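Local coordinates for Ras GTPase-activating-like protein IQGAP2 (Homo sapiens, PDB 5CJP) that probably binds the GTP-loaded form of a small GTPase through an all-helical domain of the Ras GTPase-activator family, at residues V243-F248 against R265-V270; K119-D124 against D185-S190; A271-H276 against S291-Y296. One frame throughout, in Å; residues are numbered along the deposited sequence.

Contact 1. Residues V243-F248 against R265-V270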
# COMPACT_ATOMS: atom_id res chain seq x y z
N VAL E 243 4.01 24.54 -19.12
CA VAL E 243 4.58 25.42 -18.11
C VAL E 243 5.11 24.68 -16.88
O VAL E 243 6.07 25.11 -16.25
CB VAL E 243 3.54 26.45 -17.65
CG1 VAL E 243 3.98 27.12 -16.35
CG2 VAL E 243 3.36 27.49 -18.74
N ALA E 244 4.47 23.57 -16.53
CA ALA E 244 4.92 22.81 -15.37
C ALA E 244 5.01 21.33 -15.67
O ALA E 244 4.24 20.54 -15.15
CB ALA E 244 3.98 23.05 -14.19
N PRO E 245 5.95 20.93 -16.54
CA PRO E 245 6.10 19.51 -16.87
C PRO E 245 6.52 18.70 -15.66
O PRO E 245 6.33 17.49 -15.62
CB PRO E 245 7.15 19.51 -17.97
CG PRO E 245 7.95 20.74 -17.68
CD PRO E 245 6.89 21.74 -17.33
N ASP E 246 7.10 19.36 -14.67
CA ASP E 246 7.55 18.68 -13.45
C ASP E 246 6.37 18.42 -12.54
O ASP E 246 6.35 17.44 -11.80
CB ASP E 246 8.58 19.55 -12.73
CG ASP E 246 8.09 20.97 -12.51
OD1 ASP E 246 7.36 21.51 -13.37
OD2 ASP E 246 8.45 21.57 -11.47
N GLY E 247 5.39 19.31 -12.61
CA GLY E 247 4.19 19.19 -11.79
C GLY E 247 3.18 18.23 -12.39
O GLY E 247 2.54 17.46 -11.68
N PHE E 248 3.02 18.26 -13.70
CA PHE E 248 2.07 17.38 -14.35
C PHE E 248 2.69 16.12 -14.93
O PHE E 248 2.17 15.56 -15.89
CB PHE E 248 1.30 18.15 -15.42
CG PHE E 248 0.40 19.19 -14.86
CD1 PHE E 248 0.91 20.42 -14.45
CD2 PHE E 248 -0.96 18.92 -14.64
CE1 PHE E 248 0.09 21.36 -13.82
CE2 PHE E 248 -1.79 19.85 -14.02
CZ PHE E 248 -1.27 21.07 -13.60
N ARG E 265 11.06 30.40 -17.06
CA ARG E 265 10.84 31.57 -17.89
C ARG E 265 10.78 31.19 -19.38
O ARG E 265 10.08 31.83 -20.16
CB ARG E 265 11.94 32.60 -17.64
CG ARG E 265 11.66 33.98 -18.19
CD ARG E 265 12.84 34.87 -17.94
NE ARG E 265 13.22 34.86 -16.53
CZ ARG E 265 12.50 35.42 -15.56
NH1 ARG E 265 11.36 36.04 -15.86
NH2 ARG E 265 12.92 35.36 -14.31
N ASN E 266 11.51 30.14 -19.74
CA ASN E 266 11.51 29.67 -21.12
C ASN E 266 10.19 28.98 -21.44
O ASN E 266 9.49 29.38 -22.38
CB ASN E 266 12.68 28.71 -21.37
CG ASN E 266 14.01 29.43 -21.59
OD1 ASN E 266 15.06 28.80 -21.68
ND2 ASN E 266 13.97 30.76 -21.66
N LEU E 267 9.83 27.96 -20.66
CA LEU E 267 8.57 27.25 -20.88
C LEU E 267 7.40 28.21 -20.76
O LEU E 267 6.46 28.17 -21.56
CB LEU E 267 8.42 26.13 -19.87
CG LEU E 267 9.41 25.01 -20.11
CD1 LEU E 267 9.48 24.14 -18.87
CD2 LEU E 267 9.01 24.21 -21.36
N GLY E 268 7.48 29.07 -19.75
CA GLY E 268 6.44 30.06 -19.52
C GLY E 268 6.30 30.97 -20.71
O GLY E 268 5.18 31.33 -21.09
N SER E 269 7.41 31.37 -21.31
CA SER E 269 7.33 32.25 -22.47
C SER E 269 6.63 31.56 -23.64
O SER E 269 5.89 32.19 -24.41
CB SER E 269 8.72 32.72 -22.89
OG SER E 269 9.23 33.68 -21.97
N VAL E 270 6.86 30.26 -23.78
CA VAL E 270 6.22 29.56 -24.87
C VAL E 270 4.74 29.57 -24.62
O VAL E 270 3.96 29.86 -25.52
CB VAL E 270 6.69 28.11 -24.99
CG1 VAL E 270 5.99 27.45 -26.16
CG2 VAL E 270 8.20 28.04 -25.17
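Leu267 presses the end of its side chain against the CG-CD side of the Pro245 ring. Methyl CD1 of Leu267 does the touching and straddles that edge of the pyrrolidine: it lies 3.9 Å from Pro245 CD and equally far from Pro245 CG. Beside this pair the backbones themselves draw close, with Val243 CA 5.2 Å from Leu267 CA. The CB of Val243 points away from helix 261-278, yet one branch still reaches it. With CG1 of Val243 anti to the backbone N (chi1 165°), CG2 is left on the side of the helix and lies 4.1 Å from Gly268 CA, where no side chain intervenes.

Here the chain leaves helix 222-243. Ala244 is the first residue to depart from helical angles, and its carbonyl O accepts a bond from Phe248 N in the turn that follows. Arg264, just ahead of 265-270, ties the same stretch down through polar groups, with a hydrogen bond to Val243 O and a salt bridge to Asp246 OD1. Val118 and Ile122 of helix 111-123 extend the apolar cluster round Pro245 and Leu267. No hydrogen bond joins the two segments, so between them the end of helix 222-243 and its turn rest on helix 261-278 by buried aliphatic packing, with Arg264, outside both segments, adding polar ties.

Contact 2. Residues K119-D124 against D185-S190; sequences KEIIDD and DKVLNS
Glu120 and Lys186 reach toward each other from two helices and cross at about a right angle, together accounting for more than half of the surface buried here. Both chains start with CG anti to the carbonyl carbon and are extended beyond it, which sends them out across the gap to each other. One carboxylate oxygen makes the contact. Glu120 OE2 lies 3.5 Å from Lys186 NZ, a salt bridge at rather long range, and comes about as near the aliphatic part of the lysine, 3.4 Å from Lys186 CD. The carboxylate oxygen therefore comes against the outer part of the lysine chain, CD as well as NZ, and does not meet the ammonium alone. Both residues are exposed, so solvent probably screens much of the attraction.

The helices concerned, 111-123 and 167-193, belong to the all-helical core of the Ras GTPase-activator fold, and their backbones stay well separated: Ile121 CA and Val187 CA are 9.7 Å apart. Deeper in the interface the gap is bridged by Ile121, whose CD1 meets Val187 CG2 at 4.1 Å, again with the side chains crossing nearly at right angles. An extended chi2 of 167° carries that isoleucine methyl out to the valine. Helix 261-278 packs on this pair, Val270 and Leu274 against Val187, and the CB of Asn266 against Ile121. Within the helices, Ser190 OG donates to Lys186 O at 3.0 Å, and Ser190 N reaches the same carbonyl from the opposite face of its plane. On helix 111-123, Lys119 NZ forms a salt bridge with the syn lone pair of Asp123 OD1, one helical turn further on.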
# COMPACT_ATOMS: atom_id res chain seq x y z
N LYS E 119 11.50 18.43 -23.17
CA LYS E 119 12.79 17.92 -22.72
C LYS E 119 13.92 18.63 -23.48
O LYS E 119 15.04 18.76 -22.98
CB LYS E 119 12.86 16.41 -22.94
CG LYS E 119 14.18 15.80 -22.55
CD LYS E 119 14.26 14.33 -22.91
CE LYS E 119 15.69 13.81 -22.78
NZ LYS E 119 16.28 14.17 -21.45
N GLU E 120 13.60 19.09 -24.68
CA GLU E 120 14.57 19.81 -25.51
C GLU E 120 14.80 21.22 -24.99
O GLU E 120 15.93 21.72 -25.02
CB GLU E 120 14.08 19.89 -26.95
CG GLU E 120 14.39 18.67 -27.78
CD GLU E 120 13.97 18.86 -29.23
OE1 GLU E 120 14.27 17.97 -30.05
OE2 GLU E 120 13.35 19.91 -29.54
N ILE E 121 13.74 21.88 -24.54
CA ILE E 121 13.85 23.25 -24.04
C ILE E 121 14.47 23.27 -22.65
O ILE E 121 15.08 24.28 -22.24
CB ILE E 121 12.46 23.92 -24.00
CG1 ILE E 121 11.87 23.97 -25.40
CG2 ILE E 121 12.56 25.31 -23.41
CD1 ILE E 121 10.40 24.32 -25.44
N ILE E 122 14.32 22.16 -21.92
CA ILE E 122 14.87 22.02 -20.56
C ILE E 122 16.37 21.75 -20.64
O ILE E 122 17.16 22.34 -19.92
CB ILE E 122 14.21 20.84 -19.78
CG1 ILE E 122 12.77 21.17 -19.35
CG2 ILE E 122 14.95 20.55 -18.53
CD1 ILE E 122 12.15 22.25 -20.11
N ASP E 123 16.74 20.86 -21.55
CA ASP E 123 18.12 20.46 -21.73
C ASP E 123 19.07 21.50 -22.32
O ASP E 123 20.28 21.43 -22.10
CB ASP E 123 18.18 19.19 -22.59
CG ASP E 123 17.62 17.96 -21.87
OD1 ASP E 123 17.58 16.88 -22.49
OD2 ASP E 123 17.21 18.09 -20.70
N ASP E 124 18.55 22.46 -23.06
CA ASP E 124 19.41 23.48 -23.64
C ASP E 124 19.98 24.38 -22.55
O ASP E 124 19.39 25.41 -22.22
CB ASP E 124 18.66 24.33 -24.65
CG ASP E 124 19.59 25.17 -25.49
OD1 ASP E 124 20.72 25.43 -25.02
OD2 ASP E 124 19.20 25.57 -26.61
N ASP E 185 7.44 26.87 -32.15
CA ASP E 185 6.99 26.16 -33.34
C ASP E 185 7.15 24.66 -33.14
O ASP E 185 6.33 23.87 -33.61
CB ASP E 185 7.76 26.62 -34.59
CG ASP E 185 6.96 26.43 -35.88
OD1 ASP E 185 7.57 26.09 -36.92
OD2 ASP E 185 5.72 26.62 -35.87
N LYS E 186 8.21 24.26 -32.44
CA LYS E 186 8.42 22.84 -32.16
C LYS E 186 7.25 22.34 -31.31
O LYS E 186 6.65 21.32 -31.62
CB LYS E 186 9.75 22.62 -31.44
CG LYS E 186 10.96 22.80 -32.35
CD LYS E 186 12.24 22.26 -31.73
CE LYS E 186 13.37 22.30 -32.76
NZ LYS E 186 14.67 21.76 -32.25
N VAL E 187 6.92 23.05 -30.24
CA VAL E 187 5.81 22.66 -29.38
C VAL E 187 4.51 22.60 -30.16
O VAL E 187 3.80 21.61 -30.14
CB VAL E 187 5.61 23.65 -28.22
CG1 VAL E 187 4.33 23.31 -27.50
CG2 VAL E 187 6.79 23.60 -27.27
N LEU E 188 4.22 23.69 -30.86
CA LEU E 188 3.02 23.80 -31.66
C LEU E 188 2.83 22.66 -32.63
O LEU E 188 1.74 22.10 -32.75
CB LEU E 188 3.03 25.12 -32.43
CG LEU E 188 1.93 25.27 -33.46
CD1 LEU E 188 0.58 25.26 -32.74
CD2 LEU E 188 2.12 26.55 -34.26
N ASN E 189 3.87 22.29 -33.36
CA ASN E 189 3.74 21.21 -34.33
C ASN E 189 3.44 19.86 -33.68
O ASN E 189 2.69 19.06 -34.24
CB ASN E 189 5.00 21.14 -35.21
CG ASN E 189 5.07 22.29 -36.24
OD1 ASN E 189 6.15 22.66 -36.68
ND2 ASN E 189 3.91 22.83 -36.62
N SER E 190 4.01 19.61 -32.50
CA SER E 190 3.75 18.35 -31.80
C SER E 190 2.26 18.28 -31.51
O SER E 190 1.60 17.27 -31.79
CB SER E 190 4.50 18.31 -30.47
OG SER E 190 5.87 18.59 -30.65

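Contact 3. Residues A271-H276 against S291-Y296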
# COMPACT_ATOMS: atom_id res chain seq x y z
N ALA E 271 4.34 29.29 -23.38
CA ALA E 271 2.93 29.27 -23.01
C ALA E 271 2.25 30.60 -23.27
O ALA E 271 1.08 30.64 -23.67
CB ALA E 271 2.79 28.90 -21.57
N LYS E 272 2.97 31.69 -23.05
CA LYS E 272 2.39 33.00 -23.28
C LYS E 272 2.15 33.20 -24.78
O LYS E 272 1.06 33.59 -25.19
CB LYS E 272 3.31 34.09 -22.73
CG LYS E 272 2.68 35.47 -22.76
CD LYS E 272 3.60 36.49 -22.16
CE LYS E 272 3.08 37.91 -22.33
NZ LYS E 272 4.12 38.89 -21.90
N VAL E 273 3.15 32.93 -25.60
CA VAL E 273 2.96 33.09 -27.04
C VAL E 273 1.82 32.22 -27.54
O VAL E 273 0.97 32.69 -28.29
CB VAL E 273 4.22 32.73 -27.83
CG1 VAL E 273 3.92 32.78 -29.32
CG2 VAL E 273 5.33 33.71 -27.50
N LEU E 274 1.78 30.96 -27.13
CA LEU E 274 0.72 30.07 -27.58
C LEU E 274 -0.68 30.47 -27.07
O LEU E 274 -1.66 30.29 -27.79
CB LEU E 274 1.05 28.61 -27.22
CG LEU E 274 2.18 27.93 -28.03
CD1 LEU E 274 2.30 26.47 -27.61
CD2 LEU E 274 1.89 28.01 -29.51
N GLN E 275 -0.77 31.01 -25.85
CA GLN E 275 -2.07 31.45 -25.32
C GLN E 275 -2.59 32.50 -26.27
O GLN E 275 -3.66 32.35 -26.85
CB GLN E 275 -1.92 32.10 -23.96
CG GLN E 275 -2.97 31.74 -22.90
CD GLN E 275 -4.42 31.65 -23.39
OE1 GLN E 275 -4.73 30.81 -24.22
NE2 GLN E 275 -5.30 32.50 -22.85
N HIS E 276 -1.81 33.55 -26.45
CA HIS E 276 -2.16 34.65 -27.35
C HIS E 276 -2.63 34.17 -28.71
O HIS E 276 -3.64 34.65 -29.22
CB HIS E 276 -0.98 35.59 -27.51
CG HIS E 276 -0.78 36.51 -26.35
ND1 HIS E 276 -1.31 37.78 -26.31
CD2 HIS E 276 -0.17 36.32 -25.15
CE1 HIS E 276 -1.03 38.34 -25.14
NE2 HIS E 276 -0.34 37.47 -24.43
N SER E 291 5.85 42.82 -30.97
CA SER E 291 4.98 42.92 -32.14
C SER E 291 5.49 42.22 -33.41
O SER E 291 4.71 41.91 -34.30
CB SER E 291 4.71 44.39 -32.46
OG SER E 291 5.90 45.07 -32.84
N SER E 292 6.79 41.99 -33.49
CA SER E 292 7.34 41.33 -34.67
C SER E 292 6.76 39.92 -34.80
O SER E 292 6.80 39.32 -35.88
CB SER E 292 8.86 41.26 -34.57
OG SER E 292 9.27 40.57 -33.41
N MET E 293 6.21 39.40 -33.70
CA MET E 293 5.64 38.05 -33.67
C MET E 293 4.18 38.02 -34.08
O MET E 293 3.62 36.95 -34.27
CB MET E 293 5.78 37.44 -32.27
CG MET E 293 7.22 37.26 -31.81
SD MET E 293 7.45 36.48 -30.17
CE MET E 293 7.56 34.76 -30.60
N ASN E 294 3.56 39.18 -34.24
CA ASN E 294 2.15 39.22 -34.59
C ASN E 294 1.80 38.50 -35.88
O ASN E 294 0.65 38.08 -36.07
CB ASN E 294 1.66 40.66 -34.64
CG ASN E 294 1.67 41.31 -33.29
OD1 ASN E 294 1.78 40.62 -32.27
ND2 ASN E 294 1.55 42.62 -33.26
N ASN E 295 2.77 38.37 -36.77
CA ASN E 295 2.52 37.68 -38.02
C ASN E 295 2.47 36.19 -37.72
O ASN E 295 1.61 35.48 -38.24
CB ASN E 295 3.64 37.97 -39.03
CG ASN E 295 3.74 39.45 -39.36
OD1 ASN E 295 2.79 40.05 -39.85
ND2 ASN E 295 4.90 40.04 -39.09
N TYR E 296 3.38 35.72 -36.88
CA TYR E 296 3.42 34.31 -36.50
C TYR E 296 2.19 33.99 -35.67
O TYR E 296 1.58 32.93 -35.83
CB TYR E 296 4.69 34.00 -35.69
CG TYR E 296 4.74 32.60 -35.09
CD1 TYR E 296 4.85 31.46 -35.90
CD2 TYR E 296 4.72 32.41 -33.71
CE1 TYR E 296 4.95 30.17 -35.34
CE2 TYR E 296 4.81 31.12 -33.14
CZ TYR E 296 4.93 30.01 -33.95
OH TYR E 296 5.07 28.75 -33.38
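Val273 meets segment 291-296 with both of its methyls, each taking a different partner. Its CB points toward that segment and forks there. CG2, anti to the carbonyl carbon, goes to the end of Met293, lying 4.0 Å from Met293 CE. CG1, anti to the backbone N (chi1 174°), goes to Tyr296 and approaches the edge of the ring near its plane, 4.3 Å from Tyr296 CE2. The methionine chain runs straight to its sulfur and then bends (chi3 90°), which turns the terminal methyl onto the valine; the two side chains cross at about a right angle. No polar bond joins the two segments, and the backbones stand 8.7 Å apart between Val273 CA and Met293 CA.

Leu297 adds to the packing on Val273, and the Tyr296 hydroxyl makes a weak hydrogen bond with Asp185 OD2. Valine, methionine and tyrosine thus pack between helix 261-278 and the start of the 294-311 region, with helix 167-193 as the third wall: its Leu180 touches Val273, its Ile177 touches Met293 and its Thr184 touches Tyr296.

Overall arrangement
Along the chain contact 2 comes first, then contact 1, then contact 3, each closing before the next opens. Helix 261-278 is common to contacts 1 and 3, whose centres lie about 16 Å apart. Contacts 1 and 2 have centres about 11 Å apart and touch directly, Leu267 meeting Ile122 and Val270 meeting Val187; Leu274 continues the packing on Val187 toward contact 3. The three contacts thus lie round helix 261-278, which packs on helices 111-123 and 167-193. Another protein chain packs against segments of contacts 1 and 3 but not those of contact 2, consistent with helix 261-278 and its loop lying at the partner-binding surface, with contact 2 behind it.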